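Local coordinates for ribosome-inactivating protein (Lychnis chalcedonica, PDB 2G5X) that belongs to the ribosome-inactivating protein family and folds as a single chain in which a mixed beta sheet packs against a cluster of helices, at residues D75-S78 / L83-N86; A171-Y176 / N201-I206; W4-D9 / S138-A143; A62-A65 / L70-F73; S117-L122 / V128-L133. One frame throughout, in Å; residues are numbered along the deposited sequence.

In the fold
Contacts 1 and 4 occupy the sheet and share strand 69-76, each joining a pair of its neighbouring antiparallel strands. Contact 4 is the more central and almost wholly apolar between side chains; contact 1, about 15 Å away between centres, is partly exposed and held by a salt bridge. Contact 3 packs helix 137-145 on the chain leaving edge strand 3-5 of that sheet, with leucine, valine and one hydrogen bond from a glutamine amide. Contacts 2 and 5 belong to the helical part and each lay an arginine on an aromatic face; they meet where N201 OD1 takes a bond from R130 NH1. Contact 2 is buried, contact 5 only partly so, and contact 5 also packs against L70 of contact 4 through S117.

Contact 1. Residues D75-S78 / L83-N86; sequences DRDS and LRAN
R84 and D75 face each other across the beta hairpin of strands 69-76 and 83-87, as an antiparallel hydrogen-bonded pair whose backbones bond in both directions, N of each to O of the other. Starting at CB, the R84 side chain rises on the sheet face it shares with D75. Its chi1 of 63° sets CG between the backbone N and carbonyl carbon, which brings CG within 3.2 Å of D75 OD1; CD passes alongside the same oxygen. The chain then runs extended to NE, which bonds D75 OD1 at 2.8 Å and nearly straight (169°). NH2 bonds D75 OD2 at 2.9 Å, so the guanidinium grips the carboxylate side-on, each nitrogen on a syn side, with the two planes turned 33° apart. One guanidinium face is covered by R76 O and D77 CA. NH1, at the far corner, makes a weak bond to water 1, which also accepts from S78 N. Beyond the pair, NH2 also binds K150 O and D75 OD2 receives G149 N, so the salt bridge ties the hairpin to the loop after helix 137-145. On the other sheet face L83 CD2 sits over the centre of the R76 guanidinium, 3.6 Å from CZ; the R76 group is held there by NH1 bonding N81 O in the hairpin connection. D75 OD1 carries a second donor: N86 ND2 reaches it at 3.0 Å from above the carboxylate plane, on the face opposite to R84 NE.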
# COMPACT_ATOMS: atom_id res chain seq x y z
N ASP A 75 2.55 -14.18 5.44
CA ASP A 75 1.92 -14.46 6.74
C ASP A 75 2.44 -15.81 7.23
O ASP A 75 3.51 -16.24 6.81
CB ASP A 75 0.38 -14.42 6.63
CG ASP A 75 -0.21 -15.58 5.85
OD1 ASP A 75 0.44 -16.07 4.91
OD2 ASP A 75 -1.35 -15.99 6.18
N ARG A 76 1.71 -16.49 8.12
CA ARG A 76 2.18 -17.79 8.62
C ARG A 76 1.23 -18.94 8.32
O ARG A 76 0.02 -18.82 8.48
CB ARG A 76 2.44 -17.73 10.13
CG ARG A 76 3.73 -17.03 10.51
CD ARG A 76 4.02 -17.11 12.00
NE ARG A 76 5.25 -16.40 12.35
CZ ARG A 76 6.48 -16.92 12.25
NH1 ARG A 76 6.66 -18.16 11.83
NH2 ARG A 76 7.53 -16.17 12.56
N ASP A 77 1.80 -20.07 7.89
CA ASP A 77 1.04 -21.28 7.57
C ASP A 77 0.56 -21.92 8.88
O ASP A 77 1.35 -22.11 9.80
CB ASP A 77 1.95 -22.25 6.80
CG ASP A 77 1.19 -23.42 6.19
OD1 ASP A 77 1.52 -23.80 5.05
OD2 ASP A 77 0.28 -23.96 6.84
N SER A 78 -0.73 -22.24 8.96
CA SER A 78 -1.30 -22.81 10.18
C SER A 78 -0.84 -24.23 10.52
O SER A 78 -0.79 -24.60 11.69
CB SER A 78 -2.83 -22.79 10.11
OG SER A 78 -3.31 -23.63 9.08
N LEU A 83 6.73 -19.07 7.92
CA LEU A 83 6.42 -17.84 7.19
C LEU A 83 6.28 -18.22 5.72
O LEU A 83 7.19 -18.82 5.14
CB LEU A 83 7.55 -16.82 7.37
CG LEU A 83 7.66 -16.20 8.76
CD1 LEU A 83 8.97 -15.44 8.89
CD2 LEU A 83 6.47 -15.27 9.00
N ARG A 84 5.14 -17.87 5.11
CA ARG A 84 4.89 -18.20 3.70
C ARG A 84 4.71 -16.97 2.82
O ARG A 84 4.03 -16.02 3.20
CB ARG A 84 3.66 -19.11 3.58
CG ARG A 84 2.36 -18.46 4.05
CD ARG A 84 1.16 -19.41 3.99
NE ARG A 84 -0.03 -18.76 4.53
CZ ARG A 84 -1.17 -19.38 4.82
NH1 ARG A 84 -1.30 -20.68 4.63
NH2 ARG A 84 -2.18 -18.68 5.33
N ALA A 85 5.31 -17.01 1.63
CA ALA A 85 5.22 -15.90 0.68
C ALA A 85 4.06 -16.11 -0.29
O ALA A 85 4.00 -17.13 -0.98
CB ALA A 85 6.53 -15.78 -0.10
N ASN A 86 3.16 -15.14 -0.35
CA ASN A 86 1.98 -15.21 -1.22
C ASN A 86 1.99 -14.11 -2.28
O ASN A 86 1.97 -12.92 -1.94
CB ASN A 86 0.70 -15.06 -0.38
CG ASN A 86 0.70 -15.95 0.85
OD1 ASN A 86 0.47 -17.16 0.76
ND2 ASN A 86 0.95 -15.36 2.01
O HOH W 1 -2.98 -21.72 6.98

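Contact 2. Residues A171-Y176 / N201-I206; sequences AARFKY and NNWSKI
R173 lies across the indole face of W203, where the end of helix 154-173 meets the start of helix 203-210. The cation-pi and CH-pi contacts come from one extended chain. R173 CG rides over the ring system, CD stands 3.8 Å from the centroid of the W203 six-membered ring and nearly on its normal, and NE comes within 3.4 Å of W203 CZ3. CZ, 4.5 Å from that centroid, is off-centre, and the guanidinium is tipped 47° to the indole, so the group leans over the ring without stacking on it. The apolar contacts are grouped round F174, in the break before helix 175-184. F174 CZ touches W203 CB at 3.7 Å, its ring oblique to the five-membered ring of W203 (planes at 60°), and I206 CD1 meets the edge of the phenyl ring at F174 CE1, 4.0 Å away. L199 and L228 pack beside F174 and I206. With CG of W203 anti to its backbone nitrogen (chi1 -180°), the indole reaches from its helix toward R173 and F174. The polar ends find partners outside the two segments: R173 NH1 forms a salt bridge with E170, R173 NH2 bonds D67 O, and W203 NE1 bonds L230 O. The two segments thus cohere through ring-face attraction and apolar surface, while a salt bridge and hydrogen bonds to the surrounding chain hold the guanidinium and the indole.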
# COMPACT_ATOMS: atom_id res chain seq x y z
N ALA A 171 -1.91 6.87 0.51
CA ALA A 171 -1.64 7.85 1.56
C ALA A 171 -0.17 8.29 1.48
O ALA A 171 0.16 9.44 1.75
CB ALA A 171 -1.95 7.27 2.94
N ALA A 172 0.71 7.36 1.13
CA ALA A 172 2.13 7.70 1.01
C ALA A 172 2.32 8.69 -0.15
O ALA A 172 3.09 9.65 -0.04
CB ALA A 172 2.95 6.44 0.77
N ARG A 173 1.63 8.44 -1.25
CA ARG A 173 1.72 9.29 -2.43
C ARG A 173 1.14 10.69 -2.23
O ARG A 173 1.75 11.68 -2.64
CB ARG A 173 0.99 8.64 -3.60
CG ARG A 173 1.62 7.36 -4.13
CD ARG A 173 0.62 6.62 -5.01
NE ARG A 173 1.20 5.45 -5.67
CZ ARG A 173 0.53 4.32 -5.89
NH1 ARG A 173 -0.73 4.20 -5.49
NH2 ARG A 173 1.11 3.31 -6.52
N PHE A 174 -0.03 10.75 -1.61
CA PHE A 174 -0.75 12.02 -1.40
C PHE A 174 -0.91 12.49 0.04
O PHE A 174 -1.59 11.84 0.83
CB PHE A 174 -2.16 11.90 -2.00
CG PHE A 174 -2.17 11.67 -3.49
CD1 PHE A 174 -2.20 12.74 -4.37
CD2 PHE A 174 -2.16 10.38 -4.00
CE1 PHE A 174 -2.21 12.54 -5.75
CE2 PHE A 174 -2.17 10.16 -5.38
CZ PHE A 174 -2.20 11.24 -6.25
N LYS A 175 -0.30 13.63 0.37
CA LYS A 175 -0.42 14.19 1.72
C LYS A 175 -1.89 14.45 2.04
O LYS A 175 -2.32 14.31 3.19
CB LYS A 175 0.37 15.50 1.84
CG LYS A 175 1.89 15.35 1.75
CD LYS A 175 2.44 14.61 2.95
CE LYS A 175 2.20 15.39 4.24
NZ LYS A 175 2.68 14.65 5.45
N TYR A 176 -2.66 14.83 1.02
CA TYR A 176 -4.09 15.10 1.20
C TYR A 176 -4.83 13.86 1.69
O TYR A 176 -5.72 13.95 2.53
CB TYR A 176 -4.70 15.56 -0.14
CG TYR A 176 -6.14 16.03 -0.04
CD1 TYR A 176 -6.44 17.35 0.27
CD2 TYR A 176 -7.20 15.14 -0.25
CE1 TYR A 176 -7.77 17.79 0.37
CE2 TYR A 176 -8.52 15.57 -0.15
CZ TYR A 176 -8.80 16.89 0.16
OH TYR A 176 -10.11 17.31 0.25
N ASN A 201 -5.77 8.70 -9.43
CA ASN A 201 -5.46 8.32 -10.80
C ASN A 201 -4.48 9.28 -11.47
O ASN A 201 -3.76 8.88 -12.39
CB ASN A 201 -6.73 8.25 -11.64
CG ASN A 201 -7.65 7.11 -11.23
OD1 ASN A 201 -7.24 6.20 -10.52
ND2 ASN A 201 -8.89 7.16 -11.69
N ASN A 202 -4.44 10.52 -11.01
CA ASN A 202 -3.57 11.54 -11.58
C ASN A 202 -2.21 11.71 -10.90
O ASN A 202 -1.57 12.75 -11.03
CB ASN A 202 -4.28 12.90 -11.59
CG ASN A 202 -5.29 13.03 -12.72
OD1 ASN A 202 -6.45 12.63 -12.59
ND2 ASN A 202 -4.84 13.59 -13.83
N TRP A 203 -1.75 10.68 -10.19
CA TRP A 203 -0.46 10.77 -9.51
C TRP A 203 0.68 11.11 -10.47
O TRP A 203 1.51 11.98 -10.18
CB TRP A 203 -0.15 9.45 -8.78
CG TRP A 203 1.16 9.44 -8.04
CD1 TRP A 203 1.69 10.45 -7.28
CD2 TRP A 203 2.10 8.36 -7.97
NE1 TRP A 203 2.89 10.06 -6.73
CE2 TRP A 203 3.16 8.78 -7.14
CE3 TRP A 203 2.14 7.07 -8.52
CZ2 TRP A 203 4.26 7.96 -6.85
CZ3 TRP A 203 3.23 6.25 -8.23
CH2 TRP A 203 4.28 6.71 -7.40
N SER A 204 0.72 10.44 -11.62
CA SER A 204 1.78 10.69 -12.60
C SER A 204 1.74 12.10 -13.19
O SER A 204 2.78 12.75 -13.32
CB SER A 204 1.69 9.66 -13.73
OG SER A 204 2.70 9.90 -14.71
N LYS A 205 0.55 12.57 -13.56
CA LYS A 205 0.43 13.90 -14.15
C LYS A 205 0.83 15.02 -13.19
O LYS A 205 1.42 16.02 -13.61
CB LYS A 205 -0.99 14.12 -14.67
CG LYS A 205 -1.30 13.28 -15.91
CD LYS A 205 -2.70 13.53 -16.44
CE LYS A 205 -2.96 12.69 -17.68
NZ LYS A 205 -2.02 13.03 -18.78
N ILE A 206 0.51 14.85 -11.91
CA ILE A 206 0.86 15.85 -10.91
C ILE A 206 2.36 15.77 -10.66
O ILE A 206 3.04 16.80 -10.57
CB ILE A 206 0.10 15.59 -9.59
CG1 ILE A 206 -1.40 15.80 -9.82
CG2 ILE A 206 0.61 16.53 -8.50
CD1 ILE A 206 -2.28 15.31 -8.68

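Contact 3. Residues W4-D9 / S138-A143; sequences WTVDSD and SSLQTA
V6 and L140 meet nearly at right angles where the chain leaving edge strand 3-5 passes helix 137-145. Both methyls of V6 embrace a single branch of L140: CG1 and CG2 each lie 3.9 Å from L140 CD2. The same methyl is 4.0 Å from W4 CZ3, approaching the indole obliquely. W4 itself is turned so that V6 CA stands over one face of its ring, while Y13, F16 and M167 supply further neighbours. Q141, one residue on along the helix, runs past V6 in the opposite direction. Its CG, anti to the carbonyl carbon (chi1 -65°), brushes V6 CG1 at 3.8 Å, and the extended chain beyond carries the amide to the V6 backbone. There NE2 gives a bond to V6 O, 2.9 Å long with an N-H...O angle of 150°; the donor lies tilted from the carbonyl plane, whereas the oxygen lies close to the amide plane of Q141. NE2 is also a donor to water 2 at 3.0 Å, and that water in turn donates to D7 OD2, 2.7 Å away. The amide nitrogen therefore serves the chain directly and through one bridging water, beside the apolar cluster, from which L140 also reaches I163 and S164 of helix 154-173. Helix 137-145 here packs against the chain as it leaves edge strand 3-5, in the alpha+beta fold of ribosome-inactivating proteins.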
# COMPACT_ATOMS: atom_id res chain seq x y z
N TRP A 4 3.89 -0.60 11.04
CA TRP A 4 2.78 0.12 11.66
C TRP A 4 1.87 -0.84 12.42
O TRP A 4 1.37 -1.81 11.85
CB TRP A 4 1.96 0.88 10.62
CG TRP A 4 0.82 1.69 11.23
CD1 TRP A 4 0.88 2.45 12.36
CD2 TRP A 4 -0.52 1.81 10.73
NE1 TRP A 4 -0.34 3.04 12.61
CE2 TRP A 4 -1.22 2.66 11.63
CE3 TRP A 4 -1.20 1.29 9.63
CZ2 TRP A 4 -2.57 3.00 11.44
CZ3 TRP A 4 -2.55 1.63 9.44
CH2 TRP A 4 -3.21 2.48 10.35
N THR A 5 1.70 -0.57 13.71
CA THR A 5 0.80 -1.38 14.51
C THR A 5 -0.54 -0.69 14.23
O THR A 5 -0.76 0.46 14.61
CB THR A 5 1.16 -1.31 16.00
OG1 THR A 5 2.42 -1.95 16.21
CG2 THR A 5 0.10 -2.01 16.85
N VAL A 6 -1.41 -1.39 13.51
CA VAL A 6 -2.70 -0.85 13.12
C VAL A 6 -3.52 -0.46 14.34
O VAL A 6 -4.21 -1.29 14.94
CB VAL A 6 -3.47 -1.88 12.26
CG1 VAL A 6 -4.76 -1.27 11.75
CG2 VAL A 6 -2.59 -2.32 11.08
N ASP A 7 -3.44 0.82 14.69
CA ASP A 7 -4.12 1.36 15.86
C ASP A 7 -4.51 2.83 15.63
O ASP A 7 -4.11 3.42 14.62
CB ASP A 7 -3.19 1.24 17.07
CG ASP A 7 -3.93 1.18 18.39
OD1 ASP A 7 -3.25 1.03 19.43
OD2 ASP A 7 -5.17 1.28 18.39
N SER A 8 -5.25 3.41 16.56
CA SER A 8 -5.72 4.79 16.43
C SER A 8 -4.75 5.92 16.76
O SER A 8 -5.18 7.06 16.99
CB SER A 8 -7.00 4.96 17.26
OG SER A 8 -6.78 4.57 18.61
N ASP A 9 -3.45 5.63 16.76
CA ASP A 9 -2.44 6.65 17.05
C ASP A 9 -2.00 7.27 15.72
O ASP A 9 -1.20 6.69 14.99
CB ASP A 9 -1.25 5.98 17.76
CG ASP A 9 -0.18 6.97 18.18
OD1 ASP A 9 0.61 6.62 19.09
OD2 ASP A 9 -0.09 8.07 17.60
N SER A 138 -10.27 0.16 12.21
CA SER A 138 -11.11 -0.99 12.50
C SER A 138 -11.35 -1.84 11.26
O SER A 138 -11.32 -3.07 11.32
CB SER A 138 -12.45 -0.54 13.09
OG SER A 138 -12.24 0.20 14.27
N SER A 139 -11.58 -1.18 10.13
CA SER A 139 -11.81 -1.88 8.87
C SER A 139 -10.61 -2.74 8.50
O SER A 139 -10.75 -3.90 8.10
CB SER A 139 -12.09 -0.87 7.75
OG SER A 139 -13.22 -0.07 8.06
N LEU A 140 -9.42 -2.17 8.63
CA LEU A 140 -8.20 -2.89 8.31
C LEU A 140 -7.96 -4.05 9.28
O LEU A 140 -7.53 -5.13 8.86
CB LEU A 140 -7.00 -1.94 8.31
CG LEU A 140 -5.64 -2.56 7.97
CD1 LEU A 140 -5.73 -3.34 6.66
CD2 LEU A 140 -4.59 -1.46 7.87
N GLN A 141 -8.24 -3.85 10.56
CA GLN A 141 -8.05 -4.92 11.54
C GLN A 141 -8.95 -6.11 11.21
O GLN A 141 -8.52 -7.26 11.30
CB GLN A 141 -8.34 -4.43 12.96
CG GLN A 141 -7.39 -3.34 13.47
CD GLN A 141 -7.78 -2.84 14.85
OE1 GLN A 141 -8.94 -2.91 15.24
NE2 GLN A 141 -6.81 -2.31 15.58
N THR A 142 -10.19 -5.82 10.83
CA THR A 142 -11.14 -6.87 10.50
C THR A 142 -10.70 -7.64 9.26
O THR A 142 -10.75 -8.88 9.23
CB THR A 142 -12.55 -6.29 10.25
OG1 THR A 142 -13.05 -5.72 11.47
CG2 THR A 142 -13.51 -7.37 9.78
N ALA A 143 -10.26 -6.92 8.23
CA ALA A 143 -9.82 -7.55 6.99
C ALA A 143 -8.58 -8.41 7.25
O ALA A 143 -8.43 -9.50 6.69
CB ALA A 143 -9.52 -6.48 5.94
O HOH W 2 -7.20 -0.48 17.89

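Contact 4. Residues A62-A65 / L70-F73; sequences AFRA and LVGF
L70 has CG anti to its backbone nitrogen (chi1 -178°) and F63 has CG beside its own (chi1 -65°), and these two choices bring a leucine methyl over a phenyl face. They form a non-hydrogen-bonded pair of the beta hairpin joining strands 58-64 and 69-76, in the middle of the sheet. L70 CD1 stands 4.1 Å from the centroid of the F63 ring, 15° off its normal, a CH-pi contact displaced toward the rim; L70 CB closes on F63 CE2 at 3.9 Å. Helix 154-173 covers the sheet face bearing F63 and L70, through A161 and I165 near L70, V168 and A169 near F63. Next to the pair the register slips by one residue. A62 O accepts a straight bond from V71 N at 3.0 Å, while A62 N gives its own to G72 O at 3.1 Å, so V71 and G72 together stand opposite A62, a beta bulge. The backbone at G72 takes a conformation that glycine readily adopts. V71 spreads both branches across the facing strand: CG2 lies 4.0 Å from A62 CB, and CG1 sits over one face of the R64 guanidinium. R64 is bent along its chain and tied elsewhere, NE to N42 O and NH2 to E91 in a salt bridge, which holds that flat group in place above the valine. Between valine and guanidinium the closest atoms are V71 CG1 and R64 NH1, 3.7 Å apart.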
# COMPACT_ATOMS: atom_id res chain seq x y z
N ALA A 62 4.54 -6.39 0.29
CA ALA A 62 5.66 -6.15 -0.62
C ALA A 62 5.24 -5.23 -1.75
O ALA A 62 4.32 -5.54 -2.50
CB ALA A 62 6.18 -7.47 -1.18
N PHE A 63 5.90 -4.08 -1.87
CA PHE A 63 5.60 -3.11 -2.92
C PHE A 63 6.74 -2.96 -3.91
O PHE A 63 7.90 -2.84 -3.51
CB PHE A 63 5.33 -1.71 -2.33
CG PHE A 63 4.12 -1.62 -1.45
CD1 PHE A 63 4.22 -1.84 -0.08
CD2 PHE A 63 2.88 -1.28 -1.99
CE1 PHE A 63 3.10 -1.72 0.74
CE2 PHE A 63 1.76 -1.16 -1.18
CZ PHE A 63 1.87 -1.38 0.19
N ARG A 64 6.41 -2.95 -5.21
CA ARG A 64 7.42 -2.74 -6.24
C ARG A 64 7.92 -1.31 -6.00
O ARG A 64 7.12 -0.38 -5.91
CB ARG A 64 6.80 -2.88 -7.64
CG ARG A 64 7.73 -2.50 -8.79
CD ARG A 64 7.22 -3.06 -10.13
NE ARG A 64 7.37 -4.51 -10.21
CZ ARG A 64 6.37 -5.38 -10.24
NH1 ARG A 64 5.11 -4.95 -10.21
NH2 ARG A 64 6.62 -6.68 -10.27
N ALA A 65 9.23 -1.15 -5.88
CA ALA A 65 9.84 0.15 -5.58
C ALA A 65 9.75 1.26 -6.62
O ALA A 65 9.78 2.45 -6.27
CB ALA A 65 11.30 -0.07 -5.19
N LEU A 70 1.54 -2.86 -5.05
CA LEU A 70 1.49 -4.06 -4.20
C LEU A 70 1.49 -5.36 -5.00
O LEU A 70 0.62 -5.58 -5.84
CB LEU A 70 0.24 -4.02 -3.30
CG LEU A 70 0.07 -5.18 -2.31
CD1 LEU A 70 1.14 -5.10 -1.23
CD2 LEU A 70 -1.32 -5.13 -1.69
N VAL A 71 2.47 -6.23 -4.74
CA VAL A 71 2.57 -7.50 -5.47
C VAL A 71 2.23 -8.75 -4.66
O VAL A 71 2.10 -9.83 -5.23
CB VAL A 71 3.99 -7.68 -6.06
CG1 VAL A 71 4.33 -6.51 -6.99
CG2 VAL A 71 5.03 -7.80 -4.95
N GLY A 72 2.07 -8.61 -3.35
CA GLY A 72 1.74 -9.76 -2.52
C GLY A 72 2.03 -9.51 -1.05
O GLY A 72 2.34 -8.39 -0.65
N PHE A 73 1.94 -10.57 -0.23
CA PHE A 73 2.20 -10.45 1.20
C PHE A 73 2.65 -11.77 1.83
O PHE A 73 2.49 -12.84 1.25
CB PHE A 73 0.95 -9.95 1.93
CG PHE A 73 -0.20 -10.92 1.92
CD1 PHE A 73 -1.13 -10.91 0.88
CD2 PHE A 73 -0.34 -11.87 2.93
CE1 PHE A 73 -2.18 -11.83 0.85
CE2 PHE A 73 -1.39 -12.79 2.92
CZ PHE A 73 -2.31 -12.77 1.87

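Contact 5. Residues S117-L122 / V128-L133; sequences STYTDL and VSREKL
Y119 and R130 make the tight part of this contact, and nearly all of it. The guanidinium of R130 lies flat on one face of the Y119 ring, centres 3.9 Å apart and planes only 12° from parallel, a stacked cation-pi pair. R130 NE stands over the middle of the ring, 3.5 Å from Y119 CE1, and CZ follows toward the CE2 side. The aliphatic part joins in: CD rests on the same face, 3.5 Å from Y119 CD1, as a CH-pi contact. A bend at chi3 (67°) turns the end of the arginine chain so that its flat group comes nearly parallel to the tyrosine ring. The far end of the pair is held by bonds to other helices. R130 NH2 forms a salt bridge with E200, R130 NH1 bonds N201 OD1, and Y119 OH bonds E170. The backbone N of R130 donates to Q123 OE1, on the helix that carries Y119. Elsewhere the two segments stand well apart, with the CA atoms of Y119 and R130, the closest pair, still 8.1 Å from each other. On the outer side of the helix start T120 is exposed, its OG1 hydrogen-bonded with T118 OG1 at 3.1 Å, and K132 reaches into solvent from the loop. So one flat, buried arginine bridges the first turn of helix 119-126 and the loop that follows it, an aromatic-guanidinium stack in the helical part of this ribosome-inactivating protein fold.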
# COMPACT_ATOMS: atom_id res chain seq x y z
N SER A 117 -3.38 -8.50 -8.92
CA SER A 117 -2.96 -7.25 -8.30
C SER A 117 -3.61 -5.96 -8.82
O SER A 117 -3.47 -4.90 -8.21
CB SER A 117 -1.45 -7.10 -8.46
OG SER A 117 -1.13 -6.84 -9.82
N THR A 118 -4.30 -6.05 -9.95
CA THR A 118 -4.93 -4.87 -10.55
C THR A 118 -6.13 -4.33 -9.79
O THR A 118 -6.82 -5.07 -9.08
CB THR A 118 -5.40 -5.18 -11.98
OG1 THR A 118 -6.27 -6.32 -11.95
CG2 THR A 118 -4.21 -5.47 -12.89
N TYR A 119 -6.37 -3.03 -9.94
CA TYR A 119 -7.52 -2.42 -9.29
C TYR A 119 -8.79 -3.07 -9.83
O TYR A 119 -9.74 -3.31 -9.08
CB TYR A 119 -7.56 -0.91 -9.55
CG TYR A 119 -6.93 -0.08 -8.45
CD1 TYR A 119 -7.31 -0.25 -7.11
CD2 TYR A 119 -5.98 0.89 -8.74
CE1 TYR A 119 -6.76 0.53 -6.10
CE2 TYR A 119 -5.41 1.68 -7.74
CZ TYR A 119 -5.81 1.49 -6.42
OH TYR A 119 -5.25 2.26 -5.42
N THR A 120 -8.80 -3.36 -11.12
CA THR A 120 -9.97 -3.99 -11.73
C THR A 120 -10.32 -5.34 -11.12
O THR A 120 -11.46 -5.57 -10.72
CB THR A 120 -9.79 -4.16 -13.26
OG1 THR A 120 -8.57 -4.87 -13.52
CG2 THR A 120 -9.75 -2.81 -13.94
N ASP A 121 -9.34 -6.24 -11.02
CA ASP A 121 -9.63 -7.56 -10.45
C ASP A 121 -9.86 -7.51 -8.95
O ASP A 121 -10.69 -8.26 -8.42
CB ASP A 121 -8.51 -8.56 -10.77
CG ASP A 121 -8.95 -10.01 -10.55
OD1 ASP A 121 -9.99 -10.40 -11.11
OD2 ASP A 121 -8.26 -10.75 -9.81
N LEU A 122 -9.13 -6.65 -8.25
CA LEU A 122 -9.30 -6.53 -6.80
C LEU A 122 -10.74 -6.15 -6.46
O LEU A 122 -11.34 -6.72 -5.56
CB LEU A 122 -8.33 -5.50 -6.22
CG LEU A 122 -6.86 -5.94 -6.13
CD1 LEU A 122 -6.02 -4.76 -5.65
CD2 LEU A 122 -6.72 -7.12 -5.17
N VAL A 128 -16.71 -4.80 -4.19
CA VAL A 128 -16.92 -3.41 -3.79
C VAL A 128 -15.92 -2.49 -4.51
O VAL A 128 -14.79 -2.90 -4.79
CB VAL A 128 -16.78 -3.24 -2.25
CG1 VAL A 128 -15.35 -3.47 -1.82
CG2 VAL A 128 -17.25 -1.85 -1.83
N SER A 129 -16.34 -1.27 -4.79
CA SER A 129 -15.50 -0.30 -5.49
C SER A 129 -14.53 0.46 -4.59
O SER A 129 -14.70 0.53 -3.38
CB SER A 129 -16.37 0.71 -6.22
OG SER A 129 -17.12 1.48 -5.29
N ARG A 130 -13.50 1.04 -5.22
CA ARG A 130 -12.50 1.84 -4.50
C ARG A 130 -13.22 2.99 -3.82
O ARG A 130 -12.89 3.37 -2.70
CB ARG A 130 -11.48 2.44 -5.48
CG ARG A 130 -10.53 1.46 -6.13
CD ARG A 130 -9.83 2.10 -7.34
NE ARG A 130 -8.91 3.18 -6.98
CZ ARG A 130 -8.34 3.99 -7.87
NH1 ARG A 130 -8.59 3.83 -9.17
NH2 ARG A 130 -7.51 4.95 -7.48
N GLU A 131 -14.22 3.54 -4.50
CA GLU A 131 -14.98 4.67 -3.99
C GLU A 131 -15.78 4.42 -2.72
O GLU A 131 -15.83 5.29 -1.85
CB GLU A 131 -15.92 5.21 -5.07
CG GLU A 131 -15.22 5.95 -6.20
CD GLU A 131 -14.85 5.06 -7.36
OE1 GLU A 131 -14.69 3.83 -7.16
OE2 GLU A 131 -14.71 5.58 -8.49
N LYS A 132 -16.40 3.25 -2.58
CA LYS A 132 -17.19 3.00 -1.38
C LYS A 132 -16.65 1.99 -0.38
O LYS A 132 -17.32 1.67 0.60
CB LYS A 132 -18.64 2.66 -1.76
CG LYS A 132 -18.87 1.36 -2.49
CD LYS A 132 -20.31 1.32 -2.99
CE LYS A 132 -20.74 -0.05 -3.45
NZ LYS A 132 -20.75 -1.04 -2.34
N LEU A 133 -15.45 1.48 -0.62
CA LEU A 133 -14.84 0.53 0.31
C LEU A 133 -14.62 1.23 1.66
O LEU A 133 -14.08 2.33 1.71
CB LEU A 133 -13.49 0.06 -0.24
CG LEU A 133 -12.59 -0.75 0.69
CD1 LEU A 133 -13.26 -2.05 1.08
CD2 LEU A 133 -11.26 -1.02 -0.01